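Local coordinates for protein CRISPR-associated endonuclease Cas9 (Campylobacter jejuni subsp. jejuni serotype O:2, PDB 5X2H) that cuts invading DNA as an RNA-guided endonuclease, using an HNH domain on the guide-complementary strand and a RuvC-like domain on the other strand, at residues I105-R111 against R126-I131; E81-N85 against K121-A125; Q166-E170 against F205-E209. All coordinates share one frame; numbering follows the deposited sequence.

From the N terminus, residues 81-85 come first, at the end of helix 51-82, the arginine-rich bridge helix of Cas9. Contact 2 closes the loop from there onto the start of helix 121-133. Contact 1 opens inside that loop at 105-111 and closes later, on 126-131, so the two cross and share helix 121-133; Leu110 CD2 packs on Asp123 CG where they touch. Contact 3 follows in series, joining the start of helix 168-175 to helix 203-219. Arg111 of contact 1 links to it through a salt bridge with Glu209. Contact 2 thus ties the bridge helix to helix 121-133, and contacts 1 and 3 connect that helix through 107-113 to the recognition-lobe helices 168-175 and 203-219.

Contact 1. Residues I105-R111 against R126-I131; sequences ISPYELR and RVILHI. With nucleotides of chain B.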
loop_
_atom_site.group_PDB
_atom_site.type_symbol
_atom_site.label_atom_id
_atom_site.label_comp_id
_atom_site.label_asym_id
_atom_site.label_seq_id
_atom_site.Cartn_x
_atom_site.Cartn_y
_atom_site.Cartn_z
ATOM N N ILE A 105 30.170 -8.655 -31.900
ATOM C CA ILE A 105 30.603 -9.700 -30.982
ATOM C C ILE A 105 29.855 -9.542 -29.666
ATOM O O ILE A 105 29.681 -8.425 -29.160
ATOM C CB ILE A 105 32.125 -9.630 -30.766
ATOM C CG1 ILE A 105 32.868 -9.686 -32.103
ATOM C CG2 ILE A 105 32.585 -10.749 -29.844
ATOM C CD1 ILE A 105 32.682 -10.985 -32.856
ATOM N N SER A 106 29.404 -10.660 -29.103
ATOM C CA SER A 106 28.628 -10.615 -27.877
ATOM C C SER A 106 29.507 -10.206 -26.696
ATOM O O SER A 106 30.719 -10.439 -26.702
ATOM C CB SER A 106 27.999 -11.975 -27.592
ATOM O OG SER A 106 28.988 -12.910 -27.195
ATOM N N PRO A 107 28.918 -9.595 -25.662
ATOM C CA PRO A 107 29.706 -9.286 -24.459
ATOM C C PRO A 107 30.198 -10.526 -23.740
ATOM O O PRO A 107 31.207 -10.461 -23.027
ATOM C CB PRO A 107 28.726 -8.483 -23.588
ATOM C CG PRO A 107 27.637 -8.043 -24.513
ATOM C CD PRO A 107 27.531 -9.112 -25.553
ATOM N N TYR A 108 29.511 -11.660 -23.900
ATOM C CA TYR A 108 29.971 -12.893 -23.269
ATOM C C TYR A 108 31.280 -13.370 -23.884
ATOM O O TYR A 108 32.148 -13.890 -23.175
ATOM C CB TYR A 108 28.894 -13.971 -23.378
ATOM C CG TYR A 108 27.592 -13.570 -22.727
ATOM C CD1 TYR A 108 27.437 -13.633 -21.348
ATOM C CD2 TYR A 108 26.522 -13.120 -23.487
ATOM C CE1 TYR A 108 26.252 -13.259 -20.744
ATOM C CE2 TYR A 108 25.330 -12.744 -22.891
ATOM C CZ TYR A 108 25.201 -12.817 -21.521
ATOM O OH TYR A 108 24.013 -12.444 -20.930
ATOM N N GLU A 109 31.444 -13.198 -25.196
ATOM C CA GLU A 109 32.720 -13.535 -25.817
ATOM C C GLU A 109 33.780 -12.495 -25.485
ATOM O O GLU A 109 34.947 -12.840 -25.257
ATOM C CB GLU A 109 32.561 -13.673 -27.331
ATOM C CG GLU A 109 33.872 -13.980 -28.045
ATOM C CD GLU A 109 33.676 -14.469 -29.466
ATOM O OE1 GLU A 109 32.564 -14.300 -30.008
ATOM O OE2 GLU A 109 34.637 -15.027 -30.036
ATOM N N LEU A 110 33.395 -11.217 -25.454
ATOM C CA LEU A 110 34.342 -10.171 -25.083
ATOM C C LEU A 110 34.848 -10.367 -23.661
ATOM O O LEU A 110 36.029 -10.134 -23.376
ATOM C CB LEU A 110 33.696 -8.794 -25.237
ATOM C CG LEU A 110 33.385 -8.318 -26.656
ATOM C CD1 LEU A 110 32.858 -6.894 -26.617
ATOM C CD2 LEU A 110 34.616 -8.416 -27.543
ATOM N N ARG A 111 33.969 -10.802 -22.755
ATOM C CA ARG A 111 34.369 -11.023 -21.371
ATOM C C ARG A 111 35.249 -12.256 -21.214
ATOM O O ARG A 111 35.987 -12.350 -20.227
ATOM C CB ARG A 111 33.131 -11.132 -20.478
ATOM C CG ARG A 111 32.476 -9.789 -20.182
ATOM C CD ARG A 111 31.019 -9.939 -19.772
ATOM N NE ARG A 111 30.861 -10.678 -18.524
ATOM C CZ ARG A 111 29.685 -10.971 -17.978
ATOM N NH1 ARG A 111 28.561 -10.588 -18.573
ATOM N NH2 ARG A 111 29.630 -11.649 -16.839
ATOM N N ARG A 126 31.846 -1.845 -23.855
ATOM C CA ARG A 126 30.629 -2.649 -23.844
ATOM C C ARG A 126 30.659 -3.700 -22.742
ATOM O O ARG A 126 29.605 -4.078 -22.222
ATOM C CB ARG A 126 30.418 -3.296 -25.214
ATOM C CG ARG A 126 29.987 -2.298 -26.283
ATOM C CD ARG A 126 29.875 -2.923 -27.666
ATOM N NE ARG A 126 29.279 -4.251 -27.614
ATOM C CZ ARG A 126 29.842 -5.341 -28.120
ATOM N NH1 ARG A 126 31.012 -5.261 -28.740
ATOM N NH2 ARG A 126 29.227 -6.509 -28.017
ATOM N N VAL A 127 31.848 -4.173 -22.366
ATOM C CA VAL A 127 31.954 -5.128 -21.266
ATOM C C VAL A 127 31.507 -4.485 -19.960
ATOM O O VAL A 127 30.704 -5.054 -19.211
ATOM C CB VAL A 127 33.389 -5.674 -21.161
ATOM C CG1 VAL A 127 33.606 -6.343 -19.812
ATOM C CG2 VAL A 127 33.671 -6.652 -22.290
ATOM N N ILE A 128 32.023 -3.287 -19.669
ATOM C CA ILE A 128 31.658 -2.589 -18.440
ATOM C C ILE A 128 30.155 -2.350 -18.388
ATOM O O ILE A 128 29.508 -2.588 -17.359
ATOM C CB ILE A 128 32.441 -1.268 -18.327
ATOM C CG1 ILE A 128 33.937 -1.543 -18.147
ATOM C CG2 ILE A 128 31.901 -0.420 -17.182
ATOM C CD1 ILE A 128 34.789 -0.298 -18.179
ATOM N N LEU A 129 29.573 -1.890 -19.497
ATOM C CA LEU A 129 28.150 -1.576 -19.502
ATOM C C LEU A 129 27.295 -2.832 -19.396
ATOM O O LEU A 129 26.212 -2.791 -18.803
ATOM C CB LEU A 129 27.797 -0.783 -20.759
ATOM C CG LEU A 129 28.483 0.584 -20.838
ATOM C CD1 LEU A 129 28.298 1.235 -22.203
ATOM C CD2 LEU A 129 27.969 1.495 -19.731
ATOM N N HIS A 130 27.767 -3.955 -19.945
ATOM C CA HIS A 130 26.980 -5.183 -19.886
ATOM C C HIS A 130 26.925 -5.740 -18.469
ATOM O O HIS A 130 25.860 -6.166 -18.006
ATOM C CB HIS A 130 27.550 -6.222 -20.849
ATOM C CG HIS A 130 26.719 -7.463 -20.954
ATOM N ND1 HIS A 130 27.174 -8.700 -20.549
ATOM C CD2 HIS A 130 25.461 -7.657 -21.413
ATOM C CE1 HIS A 130 26.232 -9.603 -20.758
ATOM N NE2 HIS A 130 25.182 -8.995 -21.280
ATOM N N ILE A 131 28.061 -5.753 -17.769
ATOM C CA ILE A 131 28.080 -6.235 -16.392
ATOM C C ILE A 131 27.258 -5.318 -15.494
ATOM O O ILE A 131 26.552 -5.777 -14.586
ATOM C CB ILE A 131 29.533 -6.362 -15.894
ATOM C CG1 ILE A 131 30.262 -7.484 -16.639
ATOM C CG2 ILE A 131 29.575 -6.589 -14.386
ATOM C CD1 ILE A 131 31.706 -7.665 -16.207
ATOM P P A B 44 22.285 -10.447 -23.511
ATOM O OP1 A B 44 23.001 -10.454 -22.212
ATOM O OP2 A B 44 20.806 -10.565 -23.522
ATOM O "O5'" A B 44 22.666 -9.105 -24.279
ATOM C "C5'" A B 44 24.020 -8.796 -24.576
ATOM C "C4'" A B 44 24.119 -7.658 -25.561
ATOM O "O4'" A B 44 23.465 -8.016 -26.807
ATOM C "C3'" A B 44 23.440 -6.368 -25.141
ATOM O "O3'" A B 44 24.250 -5.602 -24.272
ATOM C "C2'" A B 44 23.157 -5.680 -26.472
ATOM O "O2'" A B 44 24.317 -5.016 -26.951
ATOM C "C1'" A B 44 22.871 -6.874 -27.386
ATOM N N9 A B 44 21.427 -7.127 -27.568
ATOM C C8 A B 44 20.652 -8.086 -26.965
ATOM N N7 A B 44 19.395 -8.070 -27.344
ATOM C C5 A B 44 19.338 -7.035 -28.267
ATOM C C6 A B 44 18.286 -6.508 -29.043
ATOM N N6 A B 44 17.033 -6.970 -29.011
ATOM N N1 A B 44 18.565 -5.472 -29.864
ATOM C C2 A B 44 19.820 -5.008 -29.901
ATOM N N3 A B 44 20.892 -5.419 -29.226
ATOM C C4 A B 44 20.583 -6.447 -28.416
ATOM P P A B 45 23.595 -4.763 -23.073
ATOM O OP1 A B 45 24.727 -4.249 -22.262
ATOM O OP2 A B 45 22.538 -5.580 -22.427
ATOM O "O5'" A B 45 22.912 -3.525 -23.803
ATOM C "C5'" A B 45 23.712 -2.554 -24.461
ATOM C "C4'" A B 45 22.894 -1.666 -25.362
ATOM O "O4'" A B 45 22.294 -2.449 -26.431
ATOM C "C3'" A B 45 21.711 -0.960 -24.723
ATOM O "O3'" A B 45 22.086 0.183 -23.972
ATOM C "C2'" A B 45 20.835 -0.645 -25.929
ATOM O "O2'" A B 45 21.345 0.467 -26.647
ATOM C "C1'" A B 45 21.042 -1.899 -26.780
ATOM N N9 A B 45 19.997 -2.905 -26.521
ATOM C C8 A B 45 20.018 -3.939 -25.619
ATOM N N7 A B 45 18.925 -4.661 -25.619
ATOM C C5 A B 45 18.131 -4.055 -26.582
ATOM C C6 A B 45 16.840 -4.343 -27.056
ATOM N N6 A B 45 16.099 -5.360 -26.604
ATOM N N1 A B 45 16.338 -3.542 -28.022
ATOM C C2 A B 45 17.087 -2.525 -28.474
ATOM N N3 A B 45 18.311 -2.153 -28.104
ATOM C C4 A B 45 18.777 -2.970 -27.143
ATOM P P U B 43 19.599 -15.299 -24.595
ATOM O OP1 U B 43 20.128 -15.651 -23.254
ATOM O OP2 U B 43 18.225 -14.760 -24.726
ATOM O "O5'" U B 43 20.583 -14.240 -25.257
ATOM C "C5'" U B 43 21.968 -14.518 -25.377
ATOM C "C4'" U B 43 22.687 -13.401 -26.082
ATOM O "O4'" U B 43 22.364 -13.412 -27.500
ATOM C "C3'" U B 43 22.323 -11.992 -25.644
ATOM O "O3'" U B 43 22.929 -11.609 -24.421
ATOM C "C2'" U B 43 22.762 -11.166 -26.842
ATOM O "O2'" U B 43 24.177 -11.031 -26.859
ATOM C "C1'" U B 43 22.360 -12.087 -27.995
ATOM N N1 U B 43 21.005 -11.767 -28.502
ATOM C C2 U B 43 20.886 -10.662 -29.322
ATOM O O2 U B 43 21.837 -9.963 -29.637
ATOM N N3 U B 43 19.614 -10.405 -29.765
ATOM C C4 U B 43 18.472 -11.121 -29.474
ATOM O O4 U B 43 17.396 -10.762 -29.954
ATOM C C5 U B 43 18.679 -12.247 -28.615
ATOM C C6 U B 43 19.908 -12.522 -28.168
#
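A phosphate-binding corner for the guide RNA forms where Tyr108, on the first turn of helix 107-113, meets His130 of helix 121-133. The two rings make a T-shaped pair, centroids 4.8 Å apart and planes at 84°, with the His130 edge turned to the Tyr108 face. Both point their polar ends at one phosphate oxygen: OP1 of A44 of chain B accepts from Tyr108 OH at 2.6 Å and from His130 NE2 at 2.8 Å, the latter bond nearly straight (168°). Pro107 CB sits over one face of His130 in a CH-pi contact, 3.7 Å from the ring centroid. The other ring nitrogen, ND1, accepts a weak bond from Arg111 NH1 (3.1 Å), consistent with a neutral ring protonated on NE2. The helices of this recognition-lobe corner cross at 115°, and Ser106 N-caps the first, its OG accepting from Glu109 N. A bend in the middle of the Arg111 side chain turns the guanidinium so that Ile131 CG1 sits over one face, while NE forms a salt bridge with Glu209 of helix 203-219. Leu110 CB packs against Val127 CG2 at 3.6 Å, and Leu110 CD1 lies over the Arg126 guanidinium.

Contact 2. Residues E81-N85 against K121-A125; sequences EFKLN and KQDFA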
loop_
_atom_site.group_PDB
_atom_site.type_symbol
_atom_site.label_atom_id
_atom_site.label_comp_id
_atom_site.label_asym_id
_atom_site.label_seq_id
_atom_site.Cartn_x
_atom_site.Cartn_y
_atom_site.Cartn_z
ATOM N N GLU A 81 37.346 8.751 -20.199
ATOM C CA GLU A 81 38.602 8.025 -20.050
ATOM C C GLU A 81 39.119 7.517 -21.390
ATOM O O GLU A 81 40.324 7.580 -21.659
ATOM C CB GLU A 81 38.418 6.863 -19.075
ATOM C CG GLU A 81 39.679 6.061 -18.809
ATOM C CD GLU A 81 40.647 6.776 -17.886
ATOM O OE1 GLU A 81 40.305 7.867 -17.380
ATOM O OE2 GLU A 81 41.751 6.240 -17.660
ATOM N N PHE A 82 38.232 7.013 -22.241
ATOM C CA PHE A 82 38.634 6.425 -23.511
ATOM C C PHE A 82 38.584 7.411 -24.669
ATOM O O PHE A 82 38.925 7.035 -25.795
ATOM C CB PHE A 82 37.756 5.209 -23.832
ATOM C CG PHE A 82 37.925 4.067 -22.868
ATOM C CD1 PHE A 82 39.009 4.021 -22.006
ATOM C CD2 PHE A 82 37.000 3.036 -22.828
ATOM C CE1 PHE A 82 39.164 2.973 -21.120
ATOM C CE2 PHE A 82 37.152 1.984 -21.944
ATOM C CZ PHE A 82 38.235 1.953 -21.090
ATOM N N LYS A 83 38.175 8.658 -24.419
ATOM C CA LYS A 83 38.046 9.679 -25.462
ATOM C C LYS A 83 37.059 9.238 -26.541
ATOM O O LYS A 83 37.256 9.488 -27.731
ATOM C CB LYS A 83 39.405 10.033 -26.072
ATOM N N LEU A 84 35.989 8.572 -26.117
ATOM C CA LEU A 84 34.911 8.162 -27.000
ATOM C C LEU A 84 33.786 9.191 -26.945
ATOM O O LEU A 84 33.841 10.176 -26.203
ATOM C CB LEU A 84 34.414 6.766 -26.622
ATOM C CG LEU A 84 35.463 5.655 -26.696
ATOM C CD1 LEU A 84 34.914 4.350 -26.149
ATOM C CD2 LEU A 84 35.949 5.477 -28.126
ATOM N N ASN A 85 32.745 8.956 -27.738
ATOM C CA ASN A 85 31.623 9.876 -27.851
ATOM C C ASN A 85 30.489 9.391 -26.958
ATOM O O ASN A 85 29.989 8.275 -27.134
ATOM C CB ASN A 85 31.155 9.990 -29.301
ATOM C CG ASN A 85 30.944 11.427 -29.730
ATOM O OD1 ASN A 85 31.872 12.088 -30.200
ATOM N ND2 ASN A 85 29.719 11.920 -29.571
ATOM N N LYS A 121 39.278 -0.573 -26.673
ATOM C CA LYS A 121 38.547 0.265 -25.732
ATOM C C LYS A 121 37.065 0.345 -26.075
ATOM O O LYS A 121 36.249 0.622 -25.190
ATOM C CB LYS A 121 39.168 1.661 -25.661
ATOM C CG LYS A 121 39.246 2.417 -26.971
ATOM C CD LYS A 121 40.072 3.684 -26.779
ATOM C CE LYS A 121 39.890 4.665 -27.921
ATOM N NZ LYS A 121 40.666 5.915 -27.687
ATOM N N GLN A 122 36.696 0.096 -27.335
ATOM C CA GLN A 122 35.286 -0.090 -27.659
ATOM C C GLN A 122 34.761 -1.403 -27.091
ATOM O O GLN A 122 33.592 -1.484 -26.693
ATOM C CB GLN A 122 35.073 -0.046 -29.173
ATOM C CG GLN A 122 35.343 1.306 -29.824
ATOM C CD GLN A 122 36.823 1.578 -30.036
ATOM O OE1 GLN A 122 37.672 0.742 -29.725
ATOM N NE2 GLN A 122 37.138 2.752 -30.570
ATOM N N ASP A 123 35.609 -2.434 -27.044
ATOM C CA ASP A 123 35.204 -3.705 -26.453
ATOM C C ASP A 123 35.098 -3.594 -24.939
ATOM O O ASP A 123 34.114 -4.043 -24.341
ATOM C CB ASP A 123 36.194 -4.805 -26.840
ATOM C CG ASP A 123 36.207 -5.081 -28.329
ATOM O OD1 ASP A 123 35.151 -4.916 -28.974
ATOM O OD2 ASP A 123 37.278 -5.462 -28.852
ATOM N N PHE A 124 36.112 -3.005 -24.300
ATOM C CA PHE A 124 36.069 -2.821 -22.855
ATOM C C PHE A 124 34.883 -1.961 -22.443
ATOM O O PHE A 124 34.306 -2.169 -21.369
ATOM C CB PHE A 124 37.378 -2.196 -22.368
ATOM C CG PHE A 124 37.638 -2.387 -20.897
ATOM C CD1 PHE A 124 36.941 -3.337 -20.171
ATOM C CD2 PHE A 124 38.581 -1.611 -20.241
ATOM C CE1 PHE A 124 37.179 -3.511 -18.818
ATOM C CE2 PHE A 124 38.824 -1.780 -18.890
ATOM C CZ PHE A 124 38.120 -2.731 -18.178
ATOM N N ALA A 125 34.499 -0.999 -23.286
ATOM C CA ALA A 125 33.359 -0.144 -22.977
ATOM C C ALA A 125 32.073 -0.954 -22.886
ATOM O O ALA A 125 31.282 -0.783 -21.949
ATOM C CB ALA A 125 33.228 0.954 -24.033
#
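Phe82 and Lys121 are the nearest backbone pair, their CA atoms 6.5 Å apart, where the end of the bridge helix, 51-82, meets the first turn of helix 121-133. At Lys83 the chain leaves helical geometry with a positive phi and runs on past Gln122 at a wider spacing. The side chains of Phe82 and Lys121 lie alongside one another, running opposite ways. Lys121 CG stands between its backbone N and carbonyl carbon (chi1 58°), and from there the extended chain passes Phe82 CB and reaches the carbonyl of that residue, where NZ donates to Phe82 O at 2.8 Å. The ammonium nitrogen is tilted 20° from the carbonyl plane, with a C=O...N angle of 155°. At the root of the same side chain, Lys121 CB lies over one face of the Phe82 ring, 4.1 Å from its centroid and offset toward the rim. The rim of that ring carries the apolar contact onward: CZ meets Phe124 CD2 at 3.7 Å, the two side chains crossing at about a right angle. Leu84 fills in beside the lysine, with CD2 3.8 Å from Gln122 NE2 and CD1 against Ala125 CB at 4.3 Å. Phe222 and Phe228 also pack on Phe82, and Phe222 and Phe214 on Phe124, so the phenylalanines join into one aromatic cluster. The lysine thus serves two chemistries, its CB packing on the aromatic ring and its charge meeting a main-chain carbonyl near the C-terminal end of the bridge helix, where a positive group would probably be stabilised by the helix dipole.

Contact 3. Residues Q166-E170 against F205-E209; sequences QSVGE and FLKDE
Glu209 reaches from helix 203-219 to the first turn of helix 168-175, where its OE2 accepts a weak, bent hydrogen bond from Gly169 N (2.9 Å, N-H...O 127°). The side chain is stretched throughout, with CG anti to the backbone N (chi1 178°), which carries the carboxylate to the Gly169 amide. Gly169 has no side chain to fend it off, and OE1 comes within 3.3 Å of Gly169 CA. Next to the acid, Ser167 CB rests on the aliphatic stem at Glu209 CG, 3.6 Å away. Val168 supplies the apolar half: CG2 touches Phe205 CB at 3.7 Å and CG1 meets Leu206 CD2 at 3.9 Å, both side chains lying across the valine. One layer out, Ser167 is the N-cap of helix 168-175, its OG accepting from Glu170 N at 3.2 Å in an almost linear bond. Glu170 in turn receives Gln166 N on OE1, from above the carboxylate plane, and its OE2 forms a salt bridge with Lys174. Arg111 of helix 107-113 is the stronger polar partner of Glu209, through OE1, and also packs on Val168 and Leu206. Close to both this arginine and the N-terminal end of helix 168-175, the buried carboxylate is probably kept ionised, its charge met chiefly by the guanidinium, with the helix N terminus perhaps adding to it.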
loop_
_atom_site.group_PDB
_atom_site.type_symbol
_atom_site.label_atom_id
_atom_site.label_comp_id
_atom_site.label_asym_id
_atom_site.label_seq_id
_atom_site.Cartn_x
_atom_site.Cartn_y
_atom_site.Cartn_z
ATOM N N GLN A 166 37.180 -19.117 -14.082
ATOM C CA GLN A 166 37.819 -17.892 -13.615
ATOM C C GLN A 166 36.784 -16.834 -13.260
ATOM O O GLN A 166 36.870 -16.195 -12.205
ATOM C CB GLN A 166 38.773 -17.354 -14.680
ATOM C CG GLN A 166 39.949 -18.251 -15.000
ATOM C CD GLN A 166 41.117 -17.471 -15.559
ATOM O OE1 GLN A 166 41.778 -16.724 -14.839
ATOM N NE2 GLN A 166 41.369 -17.627 -16.853
ATOM N N SER A 167 35.798 -16.632 -14.130
ATOM C CA SER A 167 34.867 -15.525 -13.994
ATOM C C SER A 167 33.468 -15.976 -14.383
ATOM O O SER A 167 33.274 -17.029 -14.999
ATOM C CB SER A 167 35.292 -14.332 -14.860
ATOM O OG SER A 167 35.077 -14.599 -16.237
ATOM N N VAL A 168 32.486 -15.152 -14.009
ATOM C CA VAL A 168 31.110 -15.385 -14.432
ATOM C C VAL A 168 31.006 -15.330 -15.950
ATOM O O VAL A 168 30.290 -16.129 -16.569
ATOM C CB VAL A 168 30.170 -14.364 -13.762
ATOM C CG1 VAL A 168 28.778 -14.435 -14.371
ATOM C CG2 VAL A 168 30.118 -14.594 -12.260
ATOM N N GLY A 169 31.734 -14.400 -16.572
ATOM C CA GLY A 169 31.683 -14.274 -18.020
ATOM C C GLY A 169 32.097 -15.545 -18.735
ATOM O O GLY A 169 31.413 -16.009 -19.650
ATOM N N GLU A 170 33.227 -16.129 -18.325
ATOM C CA GLU A 170 33.670 -17.382 -18.930
ATOM C C GLU A 170 32.658 -18.496 -18.689
ATOM O O GLU A 170 32.396 -19.314 -19.580
ATOM C CB GLU A 170 35.039 -17.781 -18.378
ATOM C CG GLU A 170 35.545 -19.118 -18.898
ATOM C CD GLU A 170 36.807 -19.583 -18.197
ATOM O OE1 GLU A 170 37.176 -18.982 -17.167
ATOM O OE2 GLU A 170 37.429 -20.554 -18.677
ATOM N N PHE A 205 30.027 -11.975 -7.192
ATOM C CA PHE A 205 30.827 -12.657 -8.204
ATOM C C PHE A 205 31.011 -11.797 -9.447
ATOM O O PHE A 205 32.069 -11.848 -10.082
ATOM C CB PHE A 205 30.192 -13.998 -8.573
ATOM C CG PHE A 205 30.293 -15.034 -7.489
ATOM C CD1 PHE A 205 31.529 -15.506 -7.080
ATOM C CD2 PHE A 205 29.154 -15.540 -6.884
ATOM C CE1 PHE A 205 31.630 -16.459 -6.084
ATOM C CE2 PHE A 205 29.247 -16.494 -5.887
ATOM C CZ PHE A 205 30.489 -16.955 -5.485
ATOM N N LEU A 206 30.003 -10.999 -9.805
ATOM C CA LEU A 206 30.151 -10.107 -10.948
ATOM C C LEU A 206 31.059 -8.929 -10.622
ATOM O O LEU A 206 31.730 -8.399 -11.516
ATOM C CB LEU A 206 28.776 -9.628 -11.416
ATOM C CG LEU A 206 27.939 -10.708 -12.111
ATOM C CD1 LEU A 206 26.488 -10.599 -11.725
ATOM C CD2 LEU A 206 28.093 -10.618 -13.622
ATOM N N LYS A 207 31.098 -8.507 -9.357
ATOM C CA LYS A 207 32.095 -7.524 -8.956
ATOM C C LYS A 207 33.496 -8.115 -9.012
ATOM O O LYS A 207 34.449 -7.413 -9.368
ATOM C CB LYS A 207 31.785 -6.995 -7.553
ATOM C CG LYS A 207 32.610 -5.782 -7.154
ATOM C CD LYS A 207 32.146 -5.209 -5.823
ATOM C CE LYS A 207 32.855 -3.901 -5.510
ATOM N NZ LYS A 207 32.322 -3.273 -4.268
ATOM N N ASP A 208 33.638 -9.403 -8.683
ATOM C CA ASP A 208 34.937 -10.059 -8.798
ATOM C C ASP A 208 35.395 -10.124 -10.248
ATOM O O ASP A 208 36.590 -9.994 -10.533
ATOM C CB ASP A 208 34.878 -11.465 -8.200
ATOM C CG ASP A 208 34.592 -11.457 -6.712
ATOM O OD1 ASP A 208 34.932 -10.460 -6.042
ATOM O OD2 ASP A 208 34.026 -12.452 -6.212
ATOM N N GLU A 209 34.461 -10.322 -11.179
ATOM C CA GLU A 209 34.841 -10.428 -12.584
ATOM C C GLU A 209 35.369 -9.100 -13.111
ATOM O O GLU A 209 36.431 -9.049 -13.741
ATOM C CB GLU A 209 33.656 -10.908 -13.420
ATOM C CG GLU A 209 33.971 -11.001 -14.906
ATOM C CD GLU A 209 32.781 -11.439 -15.738
ATOM O OE1 GLU A 209 32.874 -11.379 -16.983
ATOM O OE2 GLU A 209 31.752 -11.837 -15.150
#